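Local coordinates for protein lipocalin allergen (Canis lupus familiaris, PDB 4ODD) that belongs to the lipocalin family as a secreted dog dander allergen and probably binds small molecules, as its relatives do, at residues F87-D101 with V113-D127. Numbering follows the deposited sequence.
Sequences FRIIDMTPNALIGYD and VALLMGRGAHVNEED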
ATOM      1  N   PHE A  87       4.634   7.593   3.687  1.00 41.94           N
ATOM      2  CA  PHE A  87       4.478   6.156   3.693  1.00 40.64           C
ATOM      3  C   PHE A  87       5.541   5.470   4.530  1.00 43.92           C
ATOM      4  O   PHE A  87       6.692   5.930   4.608  1.00 43.78           O
ATOM      5  CB  PHE A  87       4.510   5.641   2.247  1.00 40.48           C
ATOM      6  CG  PHE A  87       4.283   4.175   2.123  1.00 45.65           C
ATOM      7  CD1 PHE A  87       5.331   3.323   1.807  1.00 39.86           C
ATOM      8  CD2 PHE A  87       3.024   3.636   2.338  1.00 41.73           C
ATOM      9  CE1 PHE A  87       5.121   1.951   1.694  1.00 41.51           C
ATOM     10  CE2 PHE A  87       2.809   2.269   2.233  1.00 39.52           C
ATOM     11  CZ  PHE A  87       3.857   1.426   1.908  1.00 40.97           C
ATOM     12  N   ARG A  88       5.155   4.354   5.141  1.00 35.34           N
ATOM     13  CA  ARG A  88       6.073   3.590   5.959  1.00 38.15           C
ATOM     14  C   ARG A  88       5.807   2.113   5.804  1.00 35.21           C
ATOM     15  O   ARG A  88       4.662   1.689   5.738  1.00 40.36           O
ATOM     16  CB  ARG A  88       5.945   3.985   7.434  1.00 35.16           C
ATOM     17  CG  ARG A  88       6.531   5.360   7.788  1.00 45.00           C
ATOM     18  CD  ARG A  88       6.664   5.540   9.307  1.00 54.51           C
ATOM     19  NE  ARG A  88       6.970   6.912   9.719  1.00 87.06           N
ATOM     20  CZ  ARG A  88       8.157   7.504   9.587  1.00 88.83           C
ATOM     21  NH1 ARG A  88       9.172   6.865   9.028  1.00 62.30           N
ATOM     22  NH2 ARG A  88       8.328   8.753  10.002  1.00 67.99           N
ATOM     23  N   ILE A  89       6.869   1.326   5.724  1.00 42.33           N
ATOM     24  CA  ILE A  89       6.745  -0.107   5.853  1.00 43.51           C
ATOM     25  C   ILE A  89       6.678  -0.403   7.340  1.00 46.85           C
ATOM     26  O   ILE A  89       7.589  -0.059   8.085  1.00 51.63           O
ATOM     27  CB  ILE A  89       7.966  -0.808   5.277  1.00 41.90           C
ATOM     28  CG1 ILE A  89       8.254  -0.279   3.874  1.00 43.40           C
ATOM     29  CG2 ILE A  89       7.756  -2.319   5.256  1.00 54.10           C
ATOM     30  CD1 ILE A  89       7.076  -0.381   2.966  1.00 46.46           C
ATOM     31  N   ILE A  90       5.599  -1.025   7.783  1.00 49.58           N
ATOM     32  CA  ILE A  90       5.463  -1.364   9.191  1.00 52.89           C
ATOM     33  C   ILE A  90       6.173  -2.683   9.512  1.00 58.43           C
ATOM     34  O   ILE A  90       6.693  -2.865  10.611  1.00 60.96           O
ATOM     35  CB  ILE A  90       3.978  -1.496   9.597  1.00 59.73           C
ATOM     36  CG1 ILE A  90       3.216  -0.193   9.323  1.00 56.11           C
ATOM     37  CG2 ILE A  90       3.863  -1.891  11.049  1.00 52.52           C
ATOM     38  CD1 ILE A  90       3.859   1.012   9.948  1.00 46.58           C
ATOM     39  N   ASP A  91       6.201  -3.600   8.548  1.00 63.94           N
ATOM     40  CA  ASP A  91       6.666  -4.960   8.819  1.00 67.17           C
ATOM     41  C   ASP A  91       6.901  -5.750   7.534  1.00 67.48           C
ATOM     42  O   ASP A  91       6.191  -5.574   6.547  1.00 63.57           O
ATOM     43  CB  ASP A  91       5.625  -5.686   9.684  1.00 67.47           C
ATOM     44  CG  ASP A  91       6.251  -6.690  10.632  1.00 87.97           C
ATOM     45  OD1 ASP A  91       7.300  -6.375  11.234  1.00 87.97           O
ATOM     46  OD2 ASP A  91       5.689  -7.794  10.776  1.00 88.80           O
ATOM     47  N   MET A  92       7.899  -6.624   7.542  1.00 70.12           N
ATOM     48  CA  MET A  92       8.116  -7.504   6.396  1.00 71.66           C
ATOM     49  C   MET A  92       8.580  -8.907   6.773  1.00 79.64           C
ATOM     50  O   MET A  92       9.544  -9.076   7.523  1.00 81.32           O
ATOM     51  CB  MET A  92       9.110  -6.904   5.401  1.00 76.51           C
ATOM     52  CG  MET A  92       9.289  -7.757   4.146  1.00 63.92           C
ATOM     53  SD  MET A  92      10.812  -7.445   3.224  1.00 92.54           S
ATOM     54  CE  MET A  92      12.057  -8.108   4.339  1.00 76.52           C
ATOM     55  N   THR A  93       7.868  -9.902   6.246  1.00 85.86           N
ATOM     56  CA  THR A  93       8.317 -11.292   6.227  1.00 82.47           C
ATOM     57  C   THR A  93       8.742 -11.541   4.778  1.00 82.89           C
ATOM     58  O   THR A  93       8.728 -10.607   3.978  1.00 80.57           O
ATOM     59  CB  THR A  93       7.195 -12.258   6.692  1.00 85.00           C
ATOM     60  OG1 THR A  93       6.583 -12.899   5.566  1.00 85.59           O
ATOM     61  CG2 THR A  93       6.125 -11.506   7.489  1.00 84.77           C
ATOM     62  N   PRO A  94       9.144 -12.775   4.422  1.00 83.25           N
ATOM     63  CA  PRO A  94       9.528 -12.972   3.014  1.00 87.42           C
ATOM     64  C   PRO A  94       8.295 -13.182   2.139  1.00 78.77           C
ATOM     65  O   PRO A  94       8.327 -12.991   0.916  1.00 63.92           O
ATOM     66  CB  PRO A  94      10.374 -14.255   3.048  1.00 81.12           C
ATOM     67  CG  PRO A  94      10.559 -14.592   4.507  1.00 85.35           C
ATOM     68  CD  PRO A  94       9.401 -13.981   5.224  1.00 86.62           C
ATOM     69  N   ASN A  95       7.209 -13.575   2.798  1.00 60.17           N
ATOM     70  CA  ASN A  95       5.911 -13.752   2.168  1.00 77.15           C
ATOM     71  C   ASN A  95       5.032 -12.490   2.239  1.00 65.63           C
ATOM     72  O   ASN A  95       4.138 -12.306   1.421  1.00 53.03           O
ATOM     73  CB  ASN A  95       5.192 -14.940   2.823  1.00 87.82           C
ATOM     74  CG  ASN A  95       3.829 -15.212   2.214  1.00114.87           C
ATOM     75  OD1 ASN A  95       3.725 -15.846   1.157  1.00113.74           O
ATOM     76  ND2 ASN A  95       2.772 -14.743   2.881  1.00121.41           N
ATOM     77  N   ALA A  96       5.290 -11.613   3.206  1.00 71.41           N
ATOM     78  CA  ALA A  96       4.348 -10.523   3.464  1.00 59.93           C
ATOM     79  C   ALA A  96       4.949  -9.108   3.619  1.00 63.70           C
ATOM     80  O   ALA A  96       6.164  -8.932   3.765  1.00 68.06           O
ATOM     81  CB  ALA A  96       3.460 -10.878   4.664  1.00 50.64           C
ATOM     82  N   LEU A  97       4.071  -8.107   3.590  1.00 55.86           N
ATOM     83  CA  LEU A  97       4.469  -6.710   3.641  1.00 53.48           C
ATOM     84  C   LEU A  97       3.313  -5.862   4.174  1.00 47.61           C
ATOM     85  O   LEU A  97       2.235  -5.829   3.587  1.00 48.63           O
ATOM     86  CB  LEU A  97       4.855  -6.239   2.240  1.00 49.93           C
ATOM     87  CG  LEU A  97       5.532  -4.880   2.146  1.00 59.14           C
ATOM     88  CD1 LEU A  97       6.888  -4.962   2.810  1.00 60.26           C
ATOM     89  CD2 LEU A  97       5.669  -4.461   0.693  1.00 53.90           C
ATOM     90  N   ILE A  98       3.534  -5.186   5.290  1.00 45.27           N
ATOM     91  CA  ILE A  98       2.514  -4.284   5.824  1.00 47.56           C
ATOM     92  C   ILE A  98       2.926  -2.811   5.671  1.00 49.27           C
ATOM     93  O   ILE A  98       3.967  -2.379   6.194  1.00 48.44           O
ATOM     94  CB  ILE A  98       2.209  -4.565   7.306  1.00 48.58           C
ATOM     95  CG1 ILE A  98       1.655  -5.977   7.479  1.00 49.58           C
ATOM     96  CG2 ILE A  98       1.210  -3.535   7.852  1.00 45.70           C
ATOM     97  CD1 ILE A  98       1.384  -6.347   8.925  1.00 51.89           C
ATOM     98  N   GLY A  99       2.112  -2.049   4.948  1.00 47.68           N
ATOM     99  CA  GLY A  99       2.410  -0.651   4.728  1.00 45.46           C
ATOM    100  C   GLY A  99       1.387   0.250   5.383  1.00 50.60           C
ATOM    101  O   GLY A  99       0.228  -0.150   5.596  1.00 47.00           O
ATOM    102  N   TYR A 100       1.814   1.466   5.715  1.00 43.62           N
ATOM    103  CA  TYR A 100       0.901   2.476   6.228  1.00 41.45           C
ATOM    104  C   TYR A 100       1.157   3.805   5.554  1.00 48.55           C
ATOM    105  O   TYR A 100       2.249   4.373   5.671  1.00 52.23           O
ATOM    106  CB  TYR A 100       1.053   2.636   7.731  1.00 48.76           C
ATOM    107  CG  TYR A 100       0.079   3.622   8.319  1.00 49.51           C
ATOM    108  CD1 TYR A 100      -1.292   3.453   8.162  1.00 48.22           C
ATOM    109  CD2 TYR A 100       0.523   4.719   9.048  1.00 47.69           C
ATOM    110  CE1 TYR A 100      -2.192   4.374   8.721  1.00 49.30           C
ATOM    111  CE2 TYR A 100      -0.367   5.628   9.605  1.00 42.56           C
ATOM    112  CZ  TYR A 100      -1.709   5.455   9.436  1.00 49.97           C
ATOM    113  OH  TYR A 100      -2.572   6.360   9.988  1.00 56.58           O
ATOM    114  N   ASP A 101       0.146   4.295   4.845  1.00 37.66           N
ATOM    115  CA  ASP A 101       0.247   5.576   4.157  1.00 41.71           C
ATOM    116  C   ASP A 101      -0.569   6.652   4.853  1.00 48.54           C
ATOM    117  O   ASP A 101      -1.636   6.394   5.415  1.00 42.90           O
ATOM    118  CB  ASP A 101      -0.253   5.450   2.714  1.00 40.55           C
ATOM    119  CG  ASP A 101       0.019   6.696   1.895  1.00 38.93           C
ATOM    120  OD1 ASP A 101       1.134   7.245   2.001  1.00 40.84           O
ATOM    121  OD2 ASP A 101      -0.887   7.120   1.146  1.00 35.48           O
ATOM    122  N   VAL A 113      -4.293   4.974   5.186  1.00 43.70           N
ATOM    123  CA  VAL A 113      -4.463   3.743   4.403  1.00 48.54           C
ATOM    124  C   VAL A 113      -3.520   2.667   4.883  1.00 43.47           C
ATOM    125  O   VAL A 113      -2.313   2.891   4.942  1.00 43.40           O
ATOM    126  CB  VAL A 113      -4.193   3.971   2.918  1.00 51.72           C
ATOM    127  CG1 VAL A 113      -4.416   2.693   2.152  1.00 42.09           C
ATOM    128  CG2 VAL A 113      -5.071   5.096   2.387  1.00 39.06           C
ATOM    129  N   ALA A 114      -4.070   1.513   5.252  1.00 38.45           N
ATOM    130  CA  ALA A 114      -3.231   0.391   5.666  1.00 44.21           C
ATOM    131  C   ALA A 114      -3.250  -0.732   4.595  1.00 44.37           C
ATOM    132  O   ALA A 114      -4.294  -1.024   4.006  1.00 41.86           O
ATOM    133  CB  ALA A 114      -3.652  -0.124   7.052  1.00 33.06           C
ATOM    134  N   LEU A 115      -2.097  -1.333   4.321  1.00 40.94           N
ATOM    135  CA  LEU A 115      -2.038  -2.382   3.315  1.00 39.84           C
ATOM    136  C   LEU A 115      -1.289  -3.625   3.746  1.00 39.89           C
ATOM    137  O   LEU A 115      -0.182  -3.547   4.309  1.00 37.77           O
ATOM    138  CB  LEU A 115      -1.381  -1.892   2.040  1.00 36.90           C
ATOM    139  CG  LEU A 115      -1.952  -0.685   1.338  1.00 44.86           C
ATOM    140  CD1 LEU A 115      -0.931   0.412   1.403  1.00 49.79           C
ATOM    141  CD2 LEU A 115      -2.241  -1.070  -0.096  1.00 43.03           C
ATOM    142  N   LEU A 116      -1.901  -4.772   3.447  1.00 36.59           N
ATOM    143  CA  LEU A 116      -1.235  -6.054   3.563  1.00 36.75           C
ATOM    144  C   LEU A 116      -0.959  -6.515   2.155  1.00 39.21           C
ATOM    145  O   LEU A 116      -1.870  -6.647   1.342  1.00 37.48           O
ATOM    146  CB  LEU A 116      -2.104  -7.065   4.297  1.00 46.06           C
ATOM    147  CG  LEU A 116      -1.432  -8.428   4.502  1.00 46.66           C
ATOM    148  CD1 LEU A 116       0.002  -8.255   4.966  1.00 43.17           C
ATOM    149  CD2 LEU A 116      -2.233  -9.287   5.484  1.00 40.71           C
ATOM    150  N   MET A 117       0.312  -6.707   1.849  1.00 43.69           N
ATOM    151  CA  MET A 117       0.694  -7.109   0.513  1.00 44.14           C
ATOM    152  C   MET A 117       1.389  -8.447   0.615  1.00 45.56           C
ATOM    153  O   MET A 117       2.150  -8.693   1.558  1.00 42.26           O
ATOM    154  CB  MET A 117       1.626  -6.083  -0.123  1.00 44.10           C
ATOM    155  CG  MET A 117       0.948  -4.780  -0.503  1.00 44.49           C
ATOM    156  SD  MET A 117       2.161  -3.447  -0.453  1.00 44.72           S
ATOM    157  CE  MET A 117       2.548  -3.465   1.298  1.00 43.00           C
ATOM    158  N   GLY A 118       1.124  -9.315  -0.355  1.00 41.89           N
ATOM    159  CA  GLY A 118       1.686 -10.653  -0.319  1.00 46.87           C
ATOM    160  C   GLY A 118       2.661 -10.906  -1.439  1.00 50.26           C
ATOM    161  O   GLY A 118       2.588 -10.287  -2.493  1.00 44.47           O
ATOM    162  N   ARG A 119       3.593 -11.814  -1.177  1.00 85.27           N
ATOM    163  CA  ARG A 119       4.484 -12.362  -2.182  1.00 82.30           C
ATOM    164  C   ARG A 119       3.930 -13.733  -2.547  1.00 99.04           C
ATOM    165  O   ARG A 119       4.293 -14.724  -1.929  1.00108.81           O
ATOM    166  CB  ARG A 119       5.876 -12.532  -1.572  1.00 77.33           C
ATOM    167  CG  ARG A 119       7.027 -12.507  -2.566  1.00 67.79           C
ATOM    168  CD  ARG A 119       7.430 -11.084  -2.910  1.00 61.59           C
ATOM    169  NE  ARG A 119       8.623 -10.649  -2.189  1.00 59.27           N
ATOM    170  CZ  ARG A 119       9.365  -9.594  -2.531  1.00 64.00           C
ATOM    171  NH1 ARG A 119       9.032  -8.861  -3.592  1.00 58.43           N
ATOM    172  NH2 ARG A 119      10.445  -9.271  -1.820  1.00 62.60           N
ATOM    173  N   GLY A 120       3.040 -13.811  -3.530  1.00108.14           N
ATOM    174  CA  GLY A 120       2.513 -15.101  -3.964  1.00127.73           C
ATOM    175  C   GLY A 120       1.214 -15.571  -3.315  1.00133.03           C
ATOM    176  O   GLY A 120       0.172 -14.930  -3.457  1.00118.97           O
ATOM    177  N   ALA A 121       1.270 -16.703  -2.615  1.00126.21           N
ATOM    178  CA  ALA A 121       0.091 -17.256  -1.940  1.00127.12           C
ATOM    179  C   ALA A 121       0.400 -17.720  -0.509  1.00121.09           C
ATOM    180  O   ALA A 121       1.243 -17.131   0.169  1.00120.97           O
ATOM    181  CB  ALA A 121      -0.506 -18.395  -2.757  1.00132.28           C
ATOM    182  N   HIS A 122      -0.291 -18.767  -0.058  1.00156.43           N
ATOM    183  CA  HIS A 122      -0.027 -19.399   1.244  1.00142.78           C
ATOM    184  C   HIS A 122       0.178 -18.404   2.390  1.00134.91           C
ATOM    185  O   HIS A 122       0.988 -18.632   3.290  1.00127.04           O
ATOM    186  CB  HIS A 122       1.177 -20.343   1.139  1.00141.44           C
ATOM    187  CG  HIS A 122       2.314 -19.785   0.337  1.00148.68           C
ATOM    188  ND1 HIS A 122       3.340 -19.055   0.901  1.00147.11           N
ATOM    189  CD2 HIS A 122       2.578 -19.837  -0.991  1.00150.84           C
ATOM    190  CE1 HIS A 122       4.189 -18.689  -0.044  1.00148.60           C
ATOM    191  NE2 HIS A 122       3.748 -19.149  -1.201  1.00152.68           N
ATOM    192  N   VAL A 123      -0.583 -17.318   2.361  1.00114.74           N
ATOM    193  CA  VAL A 123      -0.376 -16.182   3.255  1.00101.87           C
ATOM    194  C   VAL A 123      -0.519 -16.489   4.757  1.00 99.38           C
ATOM    195  O   VAL A 123      -1.544 -17.007   5.209  1.00 97.68           O
ATOM    196  CB  VAL A 123      -1.309 -15.028   2.859  1.00101.58           C
ATOM    197  CG1 VAL A 123      -1.768 -15.215   1.417  1.00 90.42           C
ATOM    198  CG2 VAL A 123      -2.509 -14.958   3.787  1.00 90.75           C
ATOM    199  N   ASN A 124       0.524 -16.158   5.518  1.00138.18           N
ATOM    200  CA  ASN A 124       0.550 -16.381   6.965  1.00140.25           C
ATOM    201  C   ASN A 124      -0.636 -15.743   7.680  1.00135.13           C
ATOM    202  O   ASN A 124      -0.751 -14.521   7.735  1.00132.80           O
ATOM    203  CB  ASN A 124       1.846 -15.836   7.580  1.00142.62           C
ATOM    204  CG  ASN A 124       3.086 -16.609   7.152  1.00141.42           C
ATOM    205  OD1 ASN A 124       3.537 -17.510   7.858  1.00142.86           O
ATOM    206  ND2 ASN A 124       3.657 -16.240   6.007  1.00137.70           N
ATOM    207  N   GLU A 125      -1.505 -16.575   8.245  1.00100.18           N
ATOM    208  CA  GLU A 125      -2.672 -16.086   8.983  1.00102.02           C
ATOM    209  C   GLU A 125      -2.291 -15.143  10.137  1.00 87.80           C
ATOM    210  O   GLU A 125      -3.085 -14.302  10.565  1.00 88.44           O
ATOM    211  CB  GLU A 125      -3.494 -17.271   9.495  1.00104.37           C
ATOM    212  CG  GLU A 125      -4.987 -16.987   9.628  1.00107.69           C
ATOM    213  CD  GLU A 125      -5.381 -16.479  11.006  1.00103.99           C
ATOM    214  OE1 GLU A 125      -4.515 -15.928  11.719  1.00 89.33           O
ATOM    215  OE2 GLU A 125      -6.563 -16.643  11.378  1.00 94.31           O
ATOM    216  N   GLU A 126      -1.068 -15.290  10.629  1.00100.02           N
ATOM    217  CA  GLU A 126      -0.559 -14.452  11.703  1.00101.11           C
ATOM    218  C   GLU A 126      -0.380 -13.034  11.190  1.00 94.85           C
ATOM    219  O   GLU A 126      -0.740 -12.067  11.854  1.00 93.30           O
ATOM    220  CB  GLU A 126       0.779 -14.995  12.197  1.00111.72           C
ATOM    221  CG  GLU A 126       0.705 -16.408  12.771  1.00115.96           C
ATOM    222  CD  GLU A 126       0.214 -17.442  11.763  1.00132.05           C
ATOM    223  OE1 GLU A 126       1.066 -18.075  11.093  1.00127.46           O
ATOM    224  OE2 GLU A 126      -1.021 -17.624  11.650  1.00131.98           O
ATOM    225  N   ASP A 127       0.202 -12.935  10.002  1.00106.14           N
ATOM    226  CA  ASP A 127       0.274 -11.692   9.249  1.00 95.71           C
ATOM    227  C   ASP A 127      -1.058 -10.927   9.268  1.00 86.92           C
ATOM    228  O   ASP A 127      -1.094  -9.728   9.584  1.00 75.87           O
ATOM    229  CB  ASP A 127       0.711 -11.991   7.813  1.00 95.32           C
ATOM    230  CG  ASP A 127       2.104 -12.607   7.743  1.00102.17           C
ATOM    231  OD1 ASP A 127       2.901 -12.411   8.685  1.00108.55           O
ATOM    232  OD2 ASP A 127       2.408 -13.279   6.738  1.00 99.29           O
TER
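Leu97 pairs with Met117, Gly99 with Leu115 and Asp101 with Val113 as the hydrogen-bonded pairs of antiparallel strands 96-101 and 113-118. Met117 N reaches Leu97 O at 2.7 Å, whereas the return bond from Leu97 N is weak. Just past the strand ends, Arg119 N still bonds to Asn95 O (2.7 Å).

Apolar side chains pack on both faces. On one, the Met117 chain bends at chi3 (-64°), bringing CE back over Leu97, whose CD2 it touches; Leu115 CD1 lies at the edge of the Phe87 ring, 4.3 Å from CE2. On the other, Leu116 CD1 packs against Ile98 CG1 at 3.8 Å, and helix 125-137 covers Ile98 and Ala114.

In the turn 93-95, between strands 84-92 and 96-104, Thr93 OG1 accepts from the backbone N of both Asn95 and Ala96, an ST turn and ST motif; Asp127 OD1 lies 3.6 Å from Thr93 CG2. Arg119 runs past Pro94 O, and its guanidinium bonds to Pro14 O and makes a cation-pi contact with Trp15.

These strands form a beta hairpin in the lipocalin barrel, with the helix packed against its outer wall.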